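Local coordinates for YARHG domain-containing protein (Legionella pneumophila subsp. pneumophila, PDB 4G2A) that is of unknown function but has a YARHG domain and a DUF4424 region, and is putatively a nutrient-binding protein, at residues A[10-15]-A[159-164]; A[64-69]-A[123-128]. All coordinates share one frame; numbering follows the deposited sequence.

Interaction 1 of 2, residues A[10-15]-A[159-164]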
loop_
_atom_site.group_PDB
_atom_site.type_symbol
_atom_site.label_atom_id
_atom_site.label_comp_id
_atom_site.label_asym_id
_atom_site.label_seq_id
_atom_site.Cartn_x
_atom_site.Cartn_y
_atom_site.Cartn_z
ATOM N N GLY A 10 0.788 4.478 7.136
ATOM C CA GLY A 10 1.509 5.652 7.587
ATOM C C GLY A 10 0.597 6.819 7.915
ATOM O O GLY A 10 -0.568 6.864 7.503
ATOM N N SER A 11 1.116 7.743 8.711
ATOM C CA SER A 11 0.369 8.927 9.135
ATOM C C SER A 11 1.315 10.098 9.316
ATOM O O SER A 11 2.482 9.892 9.687
ATOM C CB SER A 11 -0.365 8.658 10.449
ATOM O OG SER A 11 -1.548 7.888 10.296
ATOM N N LEU A 12 0.819 11.321 9.053
ATOM C CA LEU A 12 1.579 12.554 9.308
ATOM C C LEU A 12 1.830 12.686 10.822
ATOM O O LEU A 12 0.976 12.213 11.588
ATOM C CB LEU A 12 0.788 13.814 8.829
ATOM C CG LEU A 12 0.801 14.189 7.360
ATOM C CD1 LEU A 12 -0.021 15.419 7.139
ATOM C CD2 LEU A 12 2.219 14.436 6.840
ATOM N N PRO A 13 2.914 13.339 11.306
ATOM C CA PRO A 13 2.996 13.603 12.752
ATOM C C PRO A 13 1.903 14.604 13.107
ATOM O O PRO A 13 1.488 15.392 12.246
ATOM C CB PRO A 13 4.402 14.205 12.950
ATOM C CG PRO A 13 5.068 14.181 11.628
ATOM C CD PRO A 13 3.997 14.032 10.581
ATOM N N ILE A 14 1.379 14.551 14.329
ATOM C CA ILE A 14 0.333 15.497 14.686
ATOM C C ILE A 14 0.672 16.185 16.010
ATOM O O ILE A 14 1.353 15.590 16.844
ATOM C CB ILE A 14 -1.069 14.823 14.715
ATOM C CG1 ILE A 14 -1.162 13.685 15.728
ATOM C CG2 ILE A 14 -1.496 14.364 13.337
ATOM C CD1 ILE A 14 -2.267 13.859 16.666
ATOM N N PRO A 15 0.164 17.408 16.262
ATOM C CA PRO A 15 0.395 18.021 17.578
ATOM C C PRO A 15 -0.648 17.560 18.605
ATOM O O PRO A 15 -1.795 17.296 18.248
ATOM C CB PRO A 15 0.272 19.522 17.301
ATOM C CG PRO A 15 -0.553 19.643 16.043
ATOM C CD PRO A 15 -0.665 18.281 15.394
ATOM N N TYR A 159 -1.735 6.414 3.454
ATOM C CA TYR A 159 -1.035 7.415 4.253
ATOM C C TYR A 159 -2.024 8.510 4.641
ATOM O O TYR A 159 -2.619 9.111 3.750
ATOM C CB TYR A 159 0.163 7.987 3.490
ATOM C CG TYR A 159 1.176 8.671 4.378
ATOM C CD1 TYR A 159 1.014 10.001 4.756
ATOM C CD2 TYR A 159 2.277 7.977 4.877
ATOM C CE1 TYR A 159 1.929 10.629 5.590
ATOM C CE2 TYR A 159 3.211 8.604 5.699
ATOM C CZ TYR A 159 3.040 9.937 6.039
ATOM O OH TYR A 159 3.955 10.574 6.843
ATOM N N VAL A 160 -2.211 8.754 5.967
ATOM C CA VAL A 160 -3.129 9.778 6.476
ATOM C C VAL A 160 -2.476 11.175 6.349
ATOM O O VAL A 160 -1.433 11.439 6.944
ATOM C CB VAL A 160 -3.627 9.496 7.909
ATOM C CG1 VAL A 160 -4.515 10.632 8.421
ATOM C CG2 VAL A 160 -4.363 8.153 7.979
ATOM N N LEU A 161 -3.129 12.053 5.562
ATOM C CA LEU A 161 -2.696 13.405 5.243
ATOM C C LEU A 161 -3.688 14.468 5.718
ATOM O O LEU A 161 -3.273 15.609 5.897
ATOM C CB LEU A 161 -2.504 13.531 3.717
ATOM C CG LEU A 161 -1.303 12.768 3.100
ATOM C CD1 LEU A 161 -1.411 12.698 1.572
ATOM C CD2 LEU A 161 0.019 13.385 3.500
ATOM N N LYS A 162 -4.984 14.113 5.910
ATOM C CA LYS A 162 -6.046 15.044 6.315
ATOM C C LYS A 162 -5.775 15.712 7.685
ATOM O O LYS A 162 -6.271 16.810 7.952
ATOM C CB LYS A 162 -7.415 14.339 6.354
ATOM C CG LYS A 162 -8.003 14.029 4.978
ATOM C CD LYS A 162 -9.492 13.672 5.073
ATOM C CE LYS A 162 -9.981 12.828 3.912
ATOM N NZ LYS A 162 -11.422 12.433 4.050
ATOM N N THR A 163 -5.011 15.020 8.541
ATOM C CA THR A 163 -4.635 15.423 9.889
ATOM C C THR A 163 -3.678 16.597 9.846
ATOM O O THR A 163 -3.533 17.290 10.849
ATOM C CB THR A 163 -4.053 14.239 10.656
ATOM O OG1 THR A 163 -3.021 13.624 9.873
ATOM C CG2 THR A 163 -5.115 13.216 11.041
ATOM N N GLY A 164 -3.101 16.865 8.672
ATOM C CA GLY A 164 -2.252 18.030 8.447
ATOM C C GLY A 164 -2.938 19.344 8.792
ATOM O O GLY A 164 -2.267 20.343 9.063
HETATM O O HOH W 1 5.052 9.175 8.896
HETATM O O HOH W 2 -1.850 11.816 11.258
#
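The ring of Y159 lies against the backbone of G10 and S11: over one face sit G10 C, 3.7 Å above the plane, and S11 N, both displaced toward the rim. Glycine suits position 10 because a CB there would run into Y159 CD2. CG of Y159, anti to the backbone N (chi1 -161°), is set on the G10 side. L12 crosses the tyrosine at about a right angle, with L12 CD2 4.0 Å from Y159 CE1. The Y159 side chain also touches strands 21-33 and 43-54 and Y143. At its hydroxyl end a water gives a hydrogen to S11 O at 2.8 Å and bonds Y159 OH at 2.7 Å.

L12 CG meets L161 CD2 at 4.0 Å. L12 CD1 rests on L161 O and comes to 3.7 Å from the CA of G164, which has no side chain to intervene. S11, on the other face of the sheet from Y159, sets its OG beside V160 CB. Further on, I14 CG2 packs on T163 CB, while T163 OG1 shares a second water with L12 O.

V160 N bonds G10 O at 2.9 Å and L12 N bonds V160 O at 3.1 Å. These bonds are those of a short parallel strand pairing, which ends where strand 155-160 gives way, after L161, to a 3-10 segment; beyond it, leucine packing and a water bridge join the two segments within the beta-rich part of the protein.

Interaction 2 of 2, residues A[64-69]-A[123-128]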
loop_
_atom_site.group_PDB
_atom_site.type_symbol
_atom_site.label_atom_id
_atom_site.label_comp_id
_atom_site.label_asym_id
_atom_site.label_seq_id
_atom_site.Cartn_x
_atom_site.Cartn_y
_atom_site.Cartn_z
HETATM N N MSE A 64 4.823 16.002 20.013
HETATM C CA MSE A 64 4.360 15.510 18.721
HETATM C C MSE A 64 3.993 14.068 18.864
HETATM O O MSE A 64 4.617 13.364 19.658
HETATM C CB MSE A 64 5.441 15.651 17.658
HETATM C CG MSE A 64 5.596 17.031 17.116
HETATM SE SE MSE A 64 6.597 16.941 15.453
HETATM C CE MSE A 64 6.966 18.853 15.296
ATOM N N ALA A 65 3.017 13.605 18.068
ATOM C CA ALA A 65 2.581 12.217 18.113
ATOM C C ALA A 65 2.454 11.617 16.735
ATOM O O ALA A 65 1.996 12.297 15.803
ATOM C CB ALA A 65 1.252 12.116 18.836
ATOM N N PHE A 66 2.857 10.326 16.611
ATOM C CA PHE A 66 2.681 9.515 15.404
ATOM C C PHE A 66 1.544 8.527 15.695
ATOM O O PHE A 66 1.791 7.570 16.414
ATOM C CB PHE A 66 3.969 8.784 14.962
ATOM C CG PHE A 66 3.735 7.700 13.916
ATOM C CD1 PHE A 66 3.618 8.021 12.567
ATOM C CD2 PHE A 66 3.652 6.361 14.280
ATOM C CE1 PHE A 66 3.443 7.020 11.602
ATOM C CE2 PHE A 66 3.463 5.364 13.312
ATOM C CZ PHE A 66 3.370 5.703 11.980
ATOM N N PRO A 67 0.299 8.751 15.184
ATOM C CA PRO A 67 -0.797 7.805 15.455
ATOM C C PRO A 67 -0.709 6.566 14.588
ATOM O O PRO A 67 -0.197 6.621 13.472
ATOM C CB PRO A 67 -2.060 8.604 15.128
ATOM C CG PRO A 67 -1.605 9.912 14.600
ATOM C CD PRO A 67 -0.155 9.836 14.299
ATOM N N PHE A 68 -1.229 5.449 15.071
ATOM C CA PHE A 68 -1.146 4.216 14.283
ATOM C C PHE A 68 -2.309 3.249 14.573
ATOM O O PHE A 68 -2.850 3.238 15.685
ATOM C CB PHE A 68 0.212 3.507 14.550
ATOM C CG PHE A 68 0.549 3.308 16.007
ATOM C CD1 PHE A 68 -0.007 2.254 16.734
ATOM C CD2 PHE A 68 1.435 4.150 16.651
ATOM C CE1 PHE A 68 0.312 2.065 18.081
ATOM C CE2 PHE A 68 1.758 3.957 18.001
ATOM C CZ PHE A 68 1.186 2.927 18.710
ATOM N N PRO A 69 -2.674 2.389 13.591
ATOM C CA PRO A 69 -3.677 1.341 13.884
ATOM C C PRO A 69 -3.036 0.207 14.691
ATOM O O PRO A 69 -1.816 0.051 14.705
ATOM C CB PRO A 69 -4.115 0.871 12.483
ATOM C CG PRO A 69 -2.952 1.168 11.582
ATOM C CD PRO A 69 -2.133 2.260 12.217
ATOM N N ASP A 123 -4.104 5.216 19.572
ATOM C CA ASP A 123 -2.726 4.931 19.975
ATOM C C ASP A 123 -1.737 5.718 19.149
ATOM O O ASP A 123 -1.949 5.898 17.961
ATOM C CB ASP A 123 -2.436 3.427 19.849
ATOM C CG ASP A 123 -3.469 2.552 20.532
ATOM O OD1 ASP A 123 -3.354 2.345 21.756
ATOM O OD2 ASP A 123 -4.405 2.099 19.846
ATOM N N ALA A 124 -0.662 6.215 19.785
ATOM C CA ALA A 124 0.383 7.006 19.122
ATOM C C ALA A 124 1.718 6.877 19.849
ATOM O O ALA A 124 1.740 6.471 21.006
ATOM C CB ALA A 124 -0.027 8.477 19.064
ATOM N N TYR A 125 2.828 7.193 19.149
ATOM C CA TYR A 125 4.190 7.316 19.691
ATOM C C TYR A 125 4.431 8.794 19.889
ATOM O O TYR A 125 4.146 9.570 18.984
ATOM C CB TYR A 125 5.257 6.691 18.777
ATOM C CG TYR A 125 5.125 5.196 18.600
ATOM C CD1 TYR A 125 5.034 4.345 19.701
ATOM C CD2 TYR A 125 5.137 4.621 17.333
ATOM C CE1 TYR A 125 4.913 2.963 19.540
ATOM C CE2 TYR A 125 5.016 3.240 17.162
ATOM C CZ TYR A 125 4.911 2.416 18.269
ATOM O OH TYR A 125 4.751 1.062 18.098
ATOM N N PHE A 126 4.882 9.199 21.077
ATOM C CA PHE A 126 5.076 10.615 21.426
ATOM C C PHE A 126 6.542 10.978 21.609
ATOM O O PHE A 126 7.340 10.162 22.072
ATOM C CB PHE A 126 4.314 10.953 22.725
ATOM C CG PHE A 126 2.804 10.853 22.656
ATOM C CD1 PHE A 126 2.161 9.627 22.816
ATOM C CD2 PHE A 126 2.022 11.993 22.502
ATOM C CE1 PHE A 126 0.770 9.531 22.745
ATOM C CE2 PHE A 126 0.624 11.902 22.463
ATOM C CZ PHE A 126 0.006 10.670 22.588
ATOM N N TRP A 127 6.887 12.229 21.286
ATOM C CA TRP A 127 8.232 12.776 21.458
ATOM C C TRP A 127 8.150 14.307 21.635
ATOM O O TRP A 127 7.194 14.939 21.173
ATOM C CB TRP A 127 9.156 12.378 20.277
ATOM C CG TRP A 127 8.764 12.954 18.942
ATOM C CD1 TRP A 127 9.244 14.097 18.373
ATOM C CD2 TRP A 127 7.874 12.374 17.980
ATOM N NE1 TRP A 127 8.644 14.309 17.157
ATOM C CE2 TRP A 127 7.824 13.251 16.874
ATOM C CE3 TRP A 127 7.095 11.203 17.952
ATOM C CZ2 TRP A 127 7.014 13.004 15.754
ATOM C CZ3 TRP A 127 6.291 10.967 16.849
ATOM C CH2 TRP A 127 6.257 11.863 15.765
ATOM N N LYS A 128 9.149 14.895 22.309
ATOM C CA LYS A 128 9.197 16.345 22.511
ATOM C C LYS A 128 9.991 16.985 21.403
ATOM O O LYS A 128 10.910 16.367 20.859
ATOM C CB LYS A 128 9.800 16.724 23.881
ATOM C CG LYS A 128 9.008 16.231 25.090
ATOM C CD LYS A 128 7.742 17.055 25.400
ATOM C CE LYS A 128 6.792 16.315 26.318
ATOM N NZ LYS A 128 7.429 15.933 27.615
HETATM O O HOH W 3 -5.103 3.063 17.233
#
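F68 CE2 lies over the centre of the Y125 ring, 3.3 Å above its plane, the two rings oblique at 37°. A chi1 of 51° sets F68 CG between the backbone N and the carbonyl carbon, on the side of the 123-128 strand. The F68 ring has Y125 OH over one face and D123 O over the centre of the other. D123 CB touches F68 CE1 at 3.5 Å. Next along, F66 lies side by side with Y125 and presents its ring edge to Y125 CD2.

At the far end, selenomethionine M64 lays CB over the face of W127, while F66 CB meets the indole edge in plane, 3.7 Å from W127 CZ3. The selenium SE approaches obliquely, 4.7 Å from the centroid of the five-membered ring of W127. On the other face of the sheet, A65 CB makes a CH-pi contact with F126, a place suited to a small methyl group.

Paired backbone bonds hold M64 to W127 and F66 to Y125, with M64 N 2.8 Å from W127 O, and F68 N adds a bond to D123 O. A water bridges the same two residues, donating to both F68 O and D123 OD2. P67 sits in a non-hydrogen-bonded pair with A124, where proline's lack of an N-H costs this pairing nothing. Outside, F95 stacks on F66 and also meets Y125, and H141 meets F66 and W127.

Chemically, then, this is an aromatic, mainly dispersive contact on an antiparallel backbone frame; burial of W127 NE1 with no partner in the model is a polar cost it carries.

Overall arrangement
Of the strands in these contacts, 10-15 comes first from the N terminus and 60-68 later; 123-131 returns antiparallel to the latter, so interaction 2 closes a loop of 53 residues. Only after strand 136-150 does the chain reach 155-160 and close interaction 1 across 143 residues. Interaction 2 is thus nested inside interaction 1, without crossing it. Their centres are about 10 Å apart, and they touch directly: I14 N lies 2.8 Å from A65 O, a probable hydrogen bond, and S11 CB packs on P67 O. Strand 10-15 therefore stands between 60-68 and 155-160, tying the antiparallel pair 60-68 and 123-131 to the later strands of the beta-rich part.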